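Local structure of nucleoside-diphosphate-sugar pyrophosphorylase (Vibrio cholerae, 4EVW) at residues 142-147 with 168-173; 160-165 with 205-210; 153-158 with 219-224. The protein probably transfers a nucleotidyl group onto a sugar phosphate, releasing pyrophosphate and yielding a nucleoside-diphosphate sugar. The protein carries 1 engineered substitution. All blocks are in the same frame, centred on the assembly; numbering follows the deposited sequence.

Contact 1. Residues 142-147 with 168-173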
ATOM      1  N   ASP A 142     -18.778   1.733  -4.674  1.00 69.46           N
ATOM      2  CA  ASP A 142     -18.482   0.387  -4.203  1.00 68.76           C
ATOM      3  C   ASP A 142     -17.128  -0.173  -4.601  1.00 69.62           C
ATOM      4  O   ASP A 142     -16.776  -1.282  -4.195  1.00 70.64           O
ATOM      5  CB  ASP A 142     -19.558  -0.575  -4.699  1.00 70.58           C
ATOM      6  CG  ASP A 142     -20.897  -0.328  -4.052  1.00 73.90           C
ATOM      7  OD1 ASP A 142     -20.926   0.342  -2.997  1.00 73.49           O
ATOM      8  OD2 ASP A 142     -21.919  -0.813  -4.584  1.00 75.08           O
ATOM      9  N   ASN A 143     -16.364   0.578  -5.384  1.00 68.24           N
ATOM     10  CA  ASN A 143     -15.073   0.085  -5.832  1.00 64.02           C
ATOM     11  C   ASN A 143     -13.898   0.437  -4.926  1.00 62.01           C
ATOM     12  O   ASN A 143     -12.930   1.070  -5.351  1.00 62.76           O
ATOM     13  CB  ASN A 143     -14.802   0.569  -7.253  1.00 64.25           C
ATOM     14  CG  ASN A 143     -13.608  -0.116  -7.871  1.00 68.90           C
ATOM     15  OD1 ASN A 143     -13.183  -1.177  -7.411  1.00 70.83           O
ATOM     16  ND2 ASN A 143     -13.066   0.477  -8.926  1.00 72.75           N
ATOM     17  N   TRP A 144     -13.989   0.006  -3.675  1.00 54.03           N
ATOM     18  CA  TRP A 144     -12.938   0.248  -2.699  1.00 46.28           C
ATOM     19  C   TRP A 144     -12.846  -0.975  -1.809  1.00 41.19           C
ATOM     20  O   TRP A 144     -13.658  -1.892  -1.914  1.00 47.52           O
ATOM     21  CB  TRP A 144     -13.289   1.432  -1.790  1.00 47.61           C
ATOM     22  CG  TRP A 144     -13.677   2.694  -2.476  1.00 49.51           C
ATOM     23  CD1 TRP A 144     -14.942   3.112  -2.781  1.00 54.60           C
ATOM     24  CD2 TRP A 144     -12.794   3.722  -2.924  1.00 47.19           C
ATOM     25  NE1 TRP A 144     -14.898   4.344  -3.387  1.00 54.72           N
ATOM     26  CE2 TRP A 144     -13.591   4.742  -3.489  1.00 48.19           C
ATOM     27  CE3 TRP A 144     -11.401   3.884  -2.902  1.00 41.11           C
ATOM     28  CZ2 TRP A 144     -13.042   5.908  -4.030  1.00 45.32           C
ATOM     29  CZ3 TRP A 144     -10.854   5.043  -3.439  1.00 39.15           C
ATOM     30  CH2 TRP A 144     -11.674   6.041  -3.996  1.00 43.94           C
ATOM     31  N   SER A 145     -11.841  -0.994  -0.944  1.00 34.37           N
ATOM     32  CA  SER A 145     -11.734  -2.058   0.037  1.00 35.60           C
ATOM     33  C   SER A 145     -12.340  -1.346   1.239  1.00 32.08           C
ATOM     34  O   SER A 145     -12.074  -0.166   1.465  1.00 35.30           O
ATOM     35  CB  SER A 145     -10.279  -2.465   0.307  1.00 43.01           C
ATOM     36  OG  SER A 145      -9.364  -1.472  -0.108  1.00 53.63           O
ATOM     37  N   PHE A 146     -13.177  -2.056   1.980  1.00 27.17           N
ATOM     38  CA  PHE A 146     -13.876  -1.477   3.118  1.00 26.99           C
ATOM     39  C   PHE A 146     -13.465  -2.051   4.461  1.00 31.21           C
ATOM     40  O   PHE A 146     -13.052  -3.203   4.549  1.00 29.57           O
ATOM     41  CB  PHE A 146     -15.379  -1.703   2.957  1.00 33.68           C
ATOM     42  CG  PHE A 146     -15.958  -1.085   1.724  1.00 37.67           C
ATOM     43  CD1 PHE A 146     -15.915  -1.745   0.498  1.00 39.78           C
ATOM     44  CD2 PHE A 146     -16.540   0.173   1.788  1.00 44.07           C
ATOM     45  CE1 PHE A 146     -16.450  -1.151  -0.650  1.00 45.20           C
ATOM     46  CE2 PHE A 146     -17.075   0.773   0.652  1.00 45.95           C
ATOM     47  CZ  PHE A 146     -17.030   0.111  -0.568  1.00 46.84           C
ATOM     48  N   ALA A 147     -13.585  -1.240   5.506  1.00 29.66           N
ATOM     49  CA  ALA A 147     -13.292  -1.690   6.861  1.00 25.73           C
ATOM     50  C   ALA A 147     -14.592  -1.469   7.634  1.00 28.24           C
ATOM     51  O   ALA A 147     -15.180  -0.386   7.572  1.00 26.58           O
ATOM     52  CB  ALA A 147     -12.159  -0.876   7.476  1.00 26.33           C
ATOM     53  N   ASP A 168     -19.097   2.209   5.042  1.00 38.31           N
ATOM     54  CA  ASP A 168     -18.779   3.340   4.186  1.00 36.70           C
ATOM     55  C   ASP A 168     -17.412   3.923   4.545  1.00 29.95           C
ATOM     56  O   ASP A 168     -17.120   5.079   4.250  1.00 30.28           O
ATOM     57  CB  ASP A 168     -19.882   4.413   4.208  1.00 45.35           C
ATOM     58  CG  ASP A 168     -20.188   4.919   5.589  1.00 63.93           C
ATOM     59  OD1 ASP A 168     -19.661   4.345   6.559  1.00 70.90           O
ATOM     60  OD2 ASP A 168     -20.968   5.889   5.700  1.00 75.10           O
ATOM     61  N   LEU A 169     -16.576   3.104   5.182  1.00 26.44           N
ATOM     62  CA  LEU A 169     -15.209   3.499   5.521  1.00 21.57           C
ATOM     63  C   LEU A 169     -14.340   2.794   4.481  1.00 26.80           C
ATOM     64  O   LEU A 169     -14.150   1.578   4.542  1.00 28.61           O
ATOM     65  CB  LEU A 169     -14.831   3.021   6.923  1.00 22.55           C
ATOM     66  CG  LEU A 169     -15.688   3.570   8.070  1.00 29.46           C
ATOM     67  CD1 LEU A 169     -15.240   2.969   9.383  1.00 30.82           C
ATOM     68  CD2 LEU A 169     -15.576   5.084   8.107  1.00 32.34           C
ATOM     69  N   CYS A 170     -13.814   3.564   3.534  1.00 24.92           N
ATOM     70  CA  CYS A 170     -13.004   3.012   2.450  1.00 23.28           C
ATOM     71  C   CYS A 170     -11.511   3.206   2.641  1.00 22.97           C
ATOM     72  O   CYS A 170     -11.060   4.276   3.054  1.00 22.34           O
ATOM     73  CB  CYS A 170     -13.426   3.652   1.132  1.00 28.16           C
ATOM     74  SG  CYS A 170     -15.219   3.724   0.943  1.00 44.60           S
ATOM     75  N   SER A 171     -10.745   2.173   2.306  1.00 22.60           N
ATOM     76  CA  SER A 171      -9.295   2.233   2.445  1.00 21.47           C
ATOM     77  C   SER A 171      -8.634   3.241   1.517  1.00 21.91           C
ATOM     78  O   SER A 171      -8.989   3.360   0.341  1.00 25.72           O
ATOM     79  CB  SER A 171      -8.676   0.851   2.196  1.00 25.55           C
ATOM     80  OG  SER A 171      -7.260   0.941   2.176  1.00 28.84           O
ATOM     81  N   THR A 172      -7.661   3.966   2.056  1.00 19.83           N
ATOM     82  CA  THR A 172      -6.909   4.939   1.280  1.00 24.25           C
ATOM     83  C   THR A 172      -5.769   4.193   0.594  1.00 26.78           C
ATOM     84  O   THR A 172      -5.072   4.748  -0.248  1.00 31.16           O
ATOM     85  CB  THR A 172      -6.271   6.009   2.178  1.00 25.14           C
ATOM     86  OG1 THR A 172      -5.326   5.382   3.054  1.00 22.56           O
ATOM     87  CG2 THR A 172      -7.334   6.728   3.008  1.00 27.53           C
ATOM     88  N   GLY A 173      -5.577   2.934   0.969  1.00 24.90           N
ATOM     89  CA  GLY A 173      -4.496   2.160   0.389  1.00 24.33           C
ATOM     90  C   GLY A 173      -3.307   2.085   1.329  1.00 27.20           C
ATOM     91  O   GLY A 173      -2.261   1.534   0.978  1.00 27.01           O
TER

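Contact 2. Residues 160-165 with 205-210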
ATOM      1  N   THR A 160     -13.037  -6.730   7.069  1.00 23.30           N
ATOM      2  CA  THR A 160     -12.647  -5.963   5.894  1.00 21.31           C
ATOM      3  C   THR A 160     -13.131  -6.763   4.685  1.00 28.62           C
ATOM      4  O   THR A 160     -13.309  -7.979   4.769  1.00 26.71           O
ATOM      5  CB  THR A 160     -11.113  -5.760   5.755  1.00 27.20           C
ATOM      6  OG1 THR A 160     -10.464  -7.032   5.645  1.00 29.52           O
ATOM      7  CG2 THR A 160     -10.555  -4.989   6.942  1.00 26.38           C
ATOM      8  N   ALA A 161     -13.365  -6.066   3.581  1.00 31.47           N
ATOM      9  CA  ALA A 161     -13.816  -6.689   2.337  1.00 39.11           C
ATOM     10  C   ALA A 161     -13.200  -5.886   1.201  1.00 44.27           C
ATOM     11  O   ALA A 161     -13.079  -4.667   1.302  1.00 39.45           O
ATOM     12  CB  ALA A 161     -15.336  -6.646   2.244  1.00 42.49           C
ATOM     13  N   GLU A 162     -12.803  -6.552   0.123  1.00 42.74           N
ATOM     14  CA  GLU A 162     -12.197  -5.825  -0.984  1.00 49.14           C
ATOM     15  C   GLU A 162     -13.207  -5.268  -1.985  1.00 56.67           C
ATOM     16  O   GLU A 162     -12.950  -4.240  -2.603  1.00 65.00           O
ATOM     17  CB  GLU A 162     -11.175  -6.699  -1.717  1.00 47.78           C
ATOM     18  CG  GLU A 162     -10.378  -5.962  -2.802  1.00 51.28           C
ATOM     19  CD  GLU A 162      -9.348  -4.984  -2.247  1.00 55.40           C
ATOM     20  OE1 GLU A 162      -8.978  -5.110  -1.060  1.00 55.73           O
ATOM     21  OE2 GLU A 162      -8.892  -4.096  -3.007  1.00 52.94           O
ATOM     22  N   LYS A 163     -14.351  -5.918  -2.164  1.00 54.83           N
ATOM     23  CA  LYS A 163     -15.322  -5.382  -3.118  1.00 60.56           C
ATOM     24  C   LYS A 163     -16.711  -5.272  -2.521  1.00 62.51           C
ATOM     25  O   LYS A 163     -17.577  -4.585  -3.056  1.00 65.40           O
ATOM     26  CB  LYS A 163     -15.386  -6.254  -4.375  1.00 61.62           C
ATOM     27  CG  LYS A 163     -14.033  -6.599  -4.974  1.00 61.98           C
ATOM     28  CD  LYS A 163     -13.668  -5.733  -6.166  1.00 64.80           C
ATOM     29  CE  LYS A 163     -12.311  -6.151  -6.712  1.00 66.08           C
ATOM     30  NZ  LYS A 163     -11.542  -4.988  -7.227  1.00 65.76           N
ATOM     31  N   ASN A 164     -16.926  -5.960  -1.412  1.00 57.13           N
ATOM     32  CA  ASN A 164     -18.218  -5.913  -0.763  1.00 53.34           C
ATOM     33  C   ASN A 164     -18.273  -4.691   0.151  1.00 54.64           C
ATOM     34  O   ASN A 164     -17.421  -4.523   1.022  1.00 51.55           O
ATOM     35  CB  ASN A 164     -18.438  -7.200   0.026  1.00 50.65           C
ATOM     36  CG  ASN A 164     -19.827  -7.294   0.595  1.00 57.00           C
ATOM     37  OD1 ASN A 164     -20.762  -6.676   0.085  1.00 56.53           O
ATOM     38  ND2 ASN A 164     -19.980  -8.083   1.652  1.00 60.63           N
ATOM     39  N   PRO A 165     -19.259  -3.799  -0.068  1.00 55.36           N
ATOM     40  CA  PRO A 165     -19.454  -2.572   0.719  1.00 50.41           C
ATOM     41  C   PRO A 165     -20.061  -2.836   2.081  1.00 45.47           C
ATOM     42  O   PRO A 165     -21.201  -2.456   2.345  1.00 43.04           O
ATOM     43  CB  PRO A 165     -20.408  -1.748  -0.137  1.00 58.43           C
ATOM     44  CG  PRO A 165     -20.156  -2.227  -1.502  1.00 62.54           C
ATOM     45  CD  PRO A 165     -20.018  -3.716  -1.326  1.00 62.58           C
ATOM     46  N   ILE A 205      -4.343  -6.740  -0.134  1.00 17.83           N
ATOM     47  CA  ILE A 205      -3.929  -6.573   1.256  1.00 19.89           C
ATOM     48  C   ILE A 205      -5.064  -6.508   2.283  1.00 20.18           C
ATOM     49  O   ILE A 205      -4.997  -7.158   3.323  1.00 21.00           O
ATOM     50  CB  ILE A 205      -3.083  -5.286   1.439  1.00 20.81           C
ATOM     51  CG1 ILE A 205      -1.878  -5.294   0.490  1.00 31.28           C
ATOM     52  CG2 ILE A 205      -2.634  -5.170   2.911  1.00 17.59           C
ATOM     53  CD1 ILE A 205      -0.663  -6.010   1.018  1.00 31.21           C
ATOM     54  N   ALA A 206      -6.096  -5.715   2.003  1.00 19.62           N
ATOM     55  CA  ALA A 206      -7.197  -5.547   2.951  1.00 21.42           C
ATOM     56  C   ALA A 206      -7.762  -6.843   3.540  1.00 20.96           C
ATOM     57  O   ALA A 206      -7.971  -6.938   4.748  1.00 20.98           O
ATOM     58  CB  ALA A 206      -8.317  -4.706   2.317  1.00 20.09           C
ATOM     59  N   PRO A 207      -8.017  -7.857   2.700  1.00 21.95           N
ATOM     60  CA  PRO A 207      -8.558  -9.125   3.211  1.00 21.87           C
ATOM     61  C   PRO A 207      -7.678  -9.792   4.276  1.00 19.76           C
ATOM     62  O   PRO A 207      -8.172 -10.547   5.115  1.00 19.98           O
ATOM     63  CB  PRO A 207      -8.661  -9.990   1.955  1.00 26.52           C
ATOM     64  CG  PRO A 207      -8.943  -8.995   0.887  1.00 26.70           C
ATOM     65  CD  PRO A 207      -8.011  -7.847   1.226  1.00 22.45           C
ATOM     66  N   LEU A 208      -6.376  -9.516   4.239  1.00 18.02           N
ATOM     67  CA  LEU A 208      -5.460 -10.122   5.197  1.00 22.46           C
ATOM     68  C   LEU A 208      -5.812  -9.792   6.635  1.00 23.12           C
ATOM     69  O   LEU A 208      -5.559 -10.589   7.534  1.00 20.05           O
ATOM     70  CB  LEU A 208      -4.006  -9.698   4.914  1.00 19.45           C
ATOM     71  CG  LEU A 208      -3.455 -10.130   3.555  1.00 27.23           C
ATOM     72  CD1 LEU A 208      -1.948  -9.864   3.481  1.00 26.77           C
ATOM     73  CD2 LEU A 208      -3.741 -11.606   3.350  1.00 24.56           C
ATOM     74  N   TYR A 209      -6.404  -8.628   6.866  1.00 20.49           N
ATOM     75  CA  TYR A 209      -6.755  -8.255   8.227  1.00 18.73           C
ATOM     76  C   TYR A 209      -7.783  -9.200   8.854  1.00 20.91           C
ATOM     77  O   TYR A 209      -7.819  -9.359  10.070  1.00 22.05           O
ATOM     78  CB  TYR A 209      -7.251  -6.810   8.262  1.00 17.56           C
ATOM     79  CG  TYR A 209      -6.128  -5.804   8.147  1.00 18.46           C
ATOM     80  CD1 TYR A 209      -5.349  -5.465   9.257  1.00 19.04           C
ATOM     81  CD2 TYR A 209      -5.846  -5.190   6.929  1.00 18.34           C
ATOM     82  CE1 TYR A 209      -4.324  -4.533   9.155  1.00 16.18           C
ATOM     83  CE2 TYR A 209      -4.819  -4.256   6.814  1.00 19.85           C
ATOM     84  CZ  TYR A 209      -4.068  -3.931   7.928  1.00 20.12           C
ATOM     85  OH  TYR A 209      -3.081  -2.980   7.813  1.00 18.96           O
ATOM     86  N   ASN A 210      -8.605  -9.846   8.033  1.00 21.47           N
ATOM     87  CA  ASN A 210      -9.593 -10.772   8.584  1.00 22.19           C
ATOM     88  C   ASN A 210      -8.911 -11.938   9.284  1.00 26.03           C
ATOM     89  O   ASN A 210      -9.420 -12.447  10.280  1.00 26.59           O
ATOM     90  CB  ASN A 210     -10.538 -11.278   7.490  1.00 24.66           C
ATOM     91  CG  ASN A 210     -11.454 -10.188   6.982  1.00 26.58           C
ATOM     92  OD1 ASN A 210     -12.034  -9.445   7.769  1.00 25.04           O
ATOM     93  ND2 ASN A 210     -11.589 -10.085   5.667  1.00 23.63           N
TER
HETATM   94  O   HOH W   1      -6.592  -4.048  -0.337  1.00 23.24           O

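Contact 3. Residues 153-158 with 219-224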
ATOM      1  N   GLY A 153     -17.705   5.429  18.448  1.00 36.00           N
ATOM      2  CA  GLY A 153     -16.806   5.740  19.545  1.00 39.01           C
ATOM      3  C   GLY A 153     -15.623   4.802  19.681  1.00 38.98           C
ATOM      4  O   GLY A 153     -14.751   5.017  20.521  1.00 37.16           O
ATOM      5  N   SER A 154     -15.599   3.749  18.872  1.00 31.95           N
ATOM      6  CA  SER A 154     -14.496   2.794  18.894  1.00 31.22           C
ATOM      7  C   SER A 154     -13.894   2.785  17.502  1.00 24.59           C
ATOM      8  O   SER A 154     -14.617   2.894  16.516  1.00 28.78           O
ATOM      9  CB  SER A 154     -14.992   1.387  19.231  1.00 33.59           C
ATOM     10  OG  SER A 154     -13.971   0.422  19.013  1.00 29.07           O
ATOM     11  N   THR A 155     -12.575   2.667  17.414  1.00 23.75           N
ATOM     12  CA  THR A 155     -11.937   2.633  16.110  1.00 23.93           C
ATOM     13  C   THR A 155     -11.576   1.199  15.762  1.00 21.61           C
ATOM     14  O   THR A 155     -10.831   0.947  14.819  1.00 22.26           O
ATOM     15  CB  THR A 155     -10.661   3.501  16.077  1.00 27.80           C
ATOM     16  OG1 THR A 155      -9.814   3.151  17.175  1.00 29.14           O
ATOM     17  CG2 THR A 155     -11.018   4.973  16.150  1.00 32.00           C
ATOM     18  N   LYS A 156     -12.119   0.257  16.528  1.00 21.46           N
ATOM     19  CA  LYS A 156     -11.838  -1.151  16.295  1.00 24.31           C
ATOM     20  C   LYS A 156     -12.485  -1.620  14.990  1.00 24.69           C
ATOM     21  O   LYS A 156     -13.590  -1.195  14.651  1.00 25.50           O
ATOM     22  CB  LYS A 156     -12.357  -1.978  17.473  1.00 31.67           C
ATOM     23  CG  LYS A 156     -11.523  -3.207  17.792  1.00 46.10           C
ATOM     24  CD  LYS A 156     -11.992  -3.869  19.085  1.00 56.67           C
ATOM     25  CE  LYS A 156     -11.588  -5.338  19.130  1.00 63.27           C
ATOM     26  NZ  LYS A 156     -10.118  -5.541  18.976  1.00 63.95           N
ATOM     27  N   VAL A 157     -11.787  -2.480  14.254  1.00 21.40           N
ATOM     28  CA  VAL A 157     -12.302  -3.018  12.993  1.00 21.48           C
ATOM     29  C   VAL A 157     -12.635  -4.494  13.198  1.00 24.37           C
ATOM     30  O   VAL A 157     -11.825  -5.251  13.735  1.00 26.25           O
ATOM     31  CB  VAL A 157     -11.263  -2.879  11.854  1.00 21.16           C
ATOM     32  CG1 VAL A 157     -11.777  -3.546  10.582  1.00 21.12           C
ATOM     33  CG2 VAL A 157     -10.983  -1.402  11.587  1.00 22.74           C
ATOM     34  N   ILE A 158     -13.825  -4.906  12.772  1.00 22.89           N
ATOM     35  CA  ILE A 158     -14.228  -6.295  12.946  1.00 24.06           C
ATOM     36  C   ILE A 158     -14.208  -7.088  11.649  1.00 25.69           C
ATOM     37  O   ILE A 158     -14.287  -8.307  11.677  1.00 27.65           O
ATOM     38  CB  ILE A 158     -15.652  -6.406  13.551  1.00 30.42           C
ATOM     39  CG1 ILE A 158     -16.657  -5.657  12.675  1.00 30.65           C
ATOM     40  CG2 ILE A 158     -15.654  -5.869  14.973  1.00 39.33           C
ATOM     41  CD1 ILE A 158     -18.103  -5.796  13.139  1.00 40.24           C
ATOM     42  N   ILE A 219      -7.049  -4.807  15.750  1.00 22.27           N
ATOM     43  CA  ILE A 219      -6.993  -4.027  14.518  1.00 21.75           C
ATOM     44  C   ILE A 219      -7.931  -2.822  14.539  1.00 21.96           C
ATOM     45  O   ILE A 219      -9.109  -2.940  14.876  1.00 21.19           O
ATOM     46  CB  ILE A 219      -7.343  -4.919  13.301  1.00 20.54           C
ATOM     47  CG1 ILE A 219      -6.420  -6.148  13.272  1.00 22.19           C
ATOM     48  CG2 ILE A 219      -7.235  -4.111  12.012  1.00 20.64           C
ATOM     49  CD1 ILE A 219      -4.921  -5.822  13.211  1.00 23.87           C
ATOM     50  N   HIS A 220      -7.404  -1.658  14.171  1.00 19.39           N
ATOM     51  CA  HIS A 220      -8.203  -0.437  14.165  1.00 20.12           C
ATOM     52  C   HIS A 220      -8.207   0.266  12.826  1.00 21.38           C
ATOM     53  O   HIS A 220      -7.558  -0.162  11.875  1.00 21.48           O
ATOM     54  CB  HIS A 220      -7.665   0.540  15.214  1.00 22.00           C
ATOM     55  CG  HIS A 220      -7.931   0.120  16.623  1.00 22.52           C
ATOM     56  ND1 HIS A 220      -8.782   0.813  17.455  1.00 22.45           N
ATOM     57  CD2 HIS A 220      -7.477  -0.933  17.343  1.00 29.44           C
ATOM     58  CE1 HIS A 220      -8.844   0.206  18.626  1.00 26.08           C
ATOM     59  NE2 HIS A 220      -8.061  -0.857  18.584  1.00 26.86           N
ATOM     60  N   TYR A 221      -8.974   1.345  12.746  1.00 23.91           N
ATOM     61  CA  TYR A 221      -8.982   2.149  11.542  1.00 20.82           C
ATOM     62  C   TYR A 221      -8.620   3.540  11.990  1.00 20.72           C
ATOM     63  O   TYR A 221      -8.680   3.859  13.183  1.00 23.77           O
ATOM     64  CB  TYR A 221     -10.355   2.156  10.839  1.00 19.80           C
ATOM     65  CG  TYR A 221     -11.491   2.874  11.558  1.00 21.42           C
ATOM     66  CD1 TYR A 221     -11.614   4.265  11.522  1.00 21.32           C
ATOM     67  CD2 TYR A 221     -12.469   2.147  12.237  1.00 19.67           C
ATOM     68  CE1 TYR A 221     -12.697   4.912  12.139  1.00 28.35           C
ATOM     69  CE2 TYR A 221     -13.551   2.781  12.856  1.00 23.19           C
ATOM     70  CZ  TYR A 221     -13.657   4.160  12.804  1.00 24.77           C
ATOM     71  OH  TYR A 221     -14.730   4.778  13.406  1.00 27.54           O
ATOM     72  N   HIS A 222      -8.191   4.353  11.039  1.00 22.06           N
ATOM     73  CA  HIS A 222      -7.874   5.738  11.321  1.00 21.65           C
ATOM     74  C   HIS A 222      -8.520   6.529  10.205  1.00 20.03           C
ATOM     75  O   HIS A 222      -8.147   6.401   9.038  1.00 21.37           O
ATOM     76  CB  HIS A 222      -6.380   6.015  11.334  1.00 21.02           C
ATOM     77  CG  HIS A 222      -6.062   7.451  11.608  1.00 25.22           C
ATOM     78  ND1 HIS A 222      -5.438   8.266  10.691  1.00 29.52           N
ATOM     79  CD2 HIS A 222      -6.359   8.237  12.672  1.00 26.64           C
ATOM     80  CE1 HIS A 222      -5.366   9.496  11.174  1.00 27.53           C
ATOM     81  NE2 HIS A 222      -5.918   9.502  12.373  1.00 32.03           N
ATOM     82  N   LEU A 223      -9.500   7.341  10.573  1.00 18.85           N
ATOM     83  CA  LEU A 223     -10.247   8.139   9.611  1.00 19.59           C
ATOM     84  C   LEU A 223      -9.585   9.459   9.243  1.00 23.99           C
ATOM     85  O   LEU A 223      -9.228  10.245  10.120  1.00 22.84           O
ATOM     86  CB  LEU A 223     -11.641   8.424  10.174  1.00 20.25           C
ATOM     87  CG  LEU A 223     -12.559   9.296   9.316  1.00 23.19           C
ATOM     88  CD1 LEU A 223     -12.927   8.550   8.042  1.00 24.95           C
ATOM     89  CD2 LEU A 223     -13.812   9.650  10.107  1.00 25.66           C
ATOM     90  N   ILE A 224      -9.407   9.700   7.948  1.00 19.95           N
ATOM     91  CA  ILE A 224      -8.835  10.968   7.510  1.00 22.70           C
ATOM     92  C   ILE A 224      -9.873  11.652   6.635  1.00 19.37           C
ATOM     93  O   ILE A 224     -10.843  11.023   6.201  1.00 20.34           O
ATOM     94  CB  ILE A 224      -7.513  10.809   6.704  1.00 24.21           C
ATOM     95  CG1 ILE A 224      -7.771  10.103   5.372  1.00 23.68           C
ATOM     96  CG2 ILE A 224      -6.481  10.059   7.538  1.00 21.56           C
ATOM     97  CD1 ILE A 224      -6.571  10.131   4.436  1.00 27.35           C
TER
HETATM   98  O   HOH W   2      -9.772  -5.907  15.762  1.00 32.74           O

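Contact 1. Residues 142-147 with 168-173
F146 and C170 lie opposite each other as a non-hydrogen-bonded antiparallel pair, their CA atoms 4.6 Å apart. This single bridge joins the hairpin strand 146-149 to strand 169-172 of the mixed sheet, in what is probably the α/β fold of sugar nucleotidyltransferases. Backbone bonds flank the pair: S171 N donates to S145 O at 2.8 Å, almost straight at 174°, and A147 N donates to L169 O at 3.0 Å. Between them F146 CA adds a CA-H...O contact to L169 O.

Among the side chains C170 does most. Its SG is anti to the carbonyl carbon (chi1 -45°) and sits in the corner formed by W144 and F146, 4.1 Å from the centroid of the W144 five-membered ring and 3.5 Å from F146 CE2; both sulfur-aromatic approaches are oblique. C170 CB also makes an off-centre CH-pi contact with the same W144 ring, whose NE1 is held by G140 O and which meets F137 edge-to-face. Beyond the bridge S145 OG, hydrogen-bonded to Y175 OH, comes within 3.3 Å of S171 CB. The hydroxyl of S171 instead closes an ST turn just before the chain bends, S171 OG accepting from G173 N at 2.9 Å.

Contact 2. Residues 160-165 with 205-210
T160 is gripped at three points by A206 and N210. N210 CG is anti to the carbonyl carbon, beside the backbone N (chi1 -69°), and the carboxamide uses both ends on the T160 backbone: OD1 accepts from T160 N at 3.0 Å, while ND2 donates to T160 O at 2.9 Å along a nearly straight N-H...O path of 173°. T160 O lies in the amide plane of N210, whereas ND2 stands above the carbonyl plane of T160. The paired bonds fix the rotation of the carboxamide.

The T160 hydroxyl takes the crowded position between backbone N and carbonyl carbon (chi1 61°), from which OG1 donates to A206 O at 2.7 Å. That carbonyl also accepts from Y209 N, the two donors arriving from opposite faces of its plane. T160 CG2 rests 4.0 Å from Y209 CB. The Tyr ring itself leads away, stacking on F177.

The E162 chain is bent, and OE1 lies 3.5 Å from A206 CB. A water donates to E162 OE1 and accepts from A206 N. The N210 carboxamide thus pairs with one residue's N-H and C=O as a neighbouring strand would, joining the outer edge of the β-hairpin to helix 208-214.

Contact 3. Residues 153-158 with 219-224
S154 begins the contact, its O lying 3.6 Å from Y221 OH, at the place where the turn of the 146-161 β-hairpin leans on strand 219-223 of the mixed sheet. The pairing is a single antiparallel bridge, K156 with H220, a non-hydrogen-bonded pair whose CA atoms are 4.3 Å apart; the touching backbones run 112° apart, consistent with the bridge being a single one. S154 OG also accepts from K156 N, an ST turn.

T155 follows with contacts to two rings. Its side chain crosses that of H220 at about a right angle, and OG1, set between backbone N and carbonyl carbon (chi1 51°), shares a short 2.6 Å hydrogen bond with H220 ND1 at the edge of the imidazole. T155 CA sits over one face of the Y221 ring as a CH-pi contact, while T155 O accepts from Y221 N at 2.8 Å.

K156 brings its CA over a face of H220, 4.0 Å from the imidazole centroid. Its chain bends at chi4, and NZ bonds to N218 OD1 and to a water that also accepts from I219 N.

V157 N then donates to I219 O at 2.8 Å. V157 also packs on I213 of helix 208-214; its CG2 lies at the edge of the Y221 ring, 3.7 Å from Y221 CB.

The β-hairpin of strands 146-149 and 157-161 ties the three contacts together. Contacts 1 and 3 bridge it to different strands of the mixed sheet, and contact 2 fastens it to helix 208-214. Contacts 1 and 2, centres about 8 Å apart, meet through a probable hydrogen bond of 2.7 Å from F146 N to A161 O, with S145 CB packed on E162 OE1. Contact 3 lies farther off, about 13 Å between centres from contact 1, yet L169 CD1 reaches Y221 CE2 at 3.9 Å. Y209 CD1 and I219 CG2, 3.6 Å apart, join contacts 2 and 3. A bound magnesium ion lies about 8 Å from the N210 side chain.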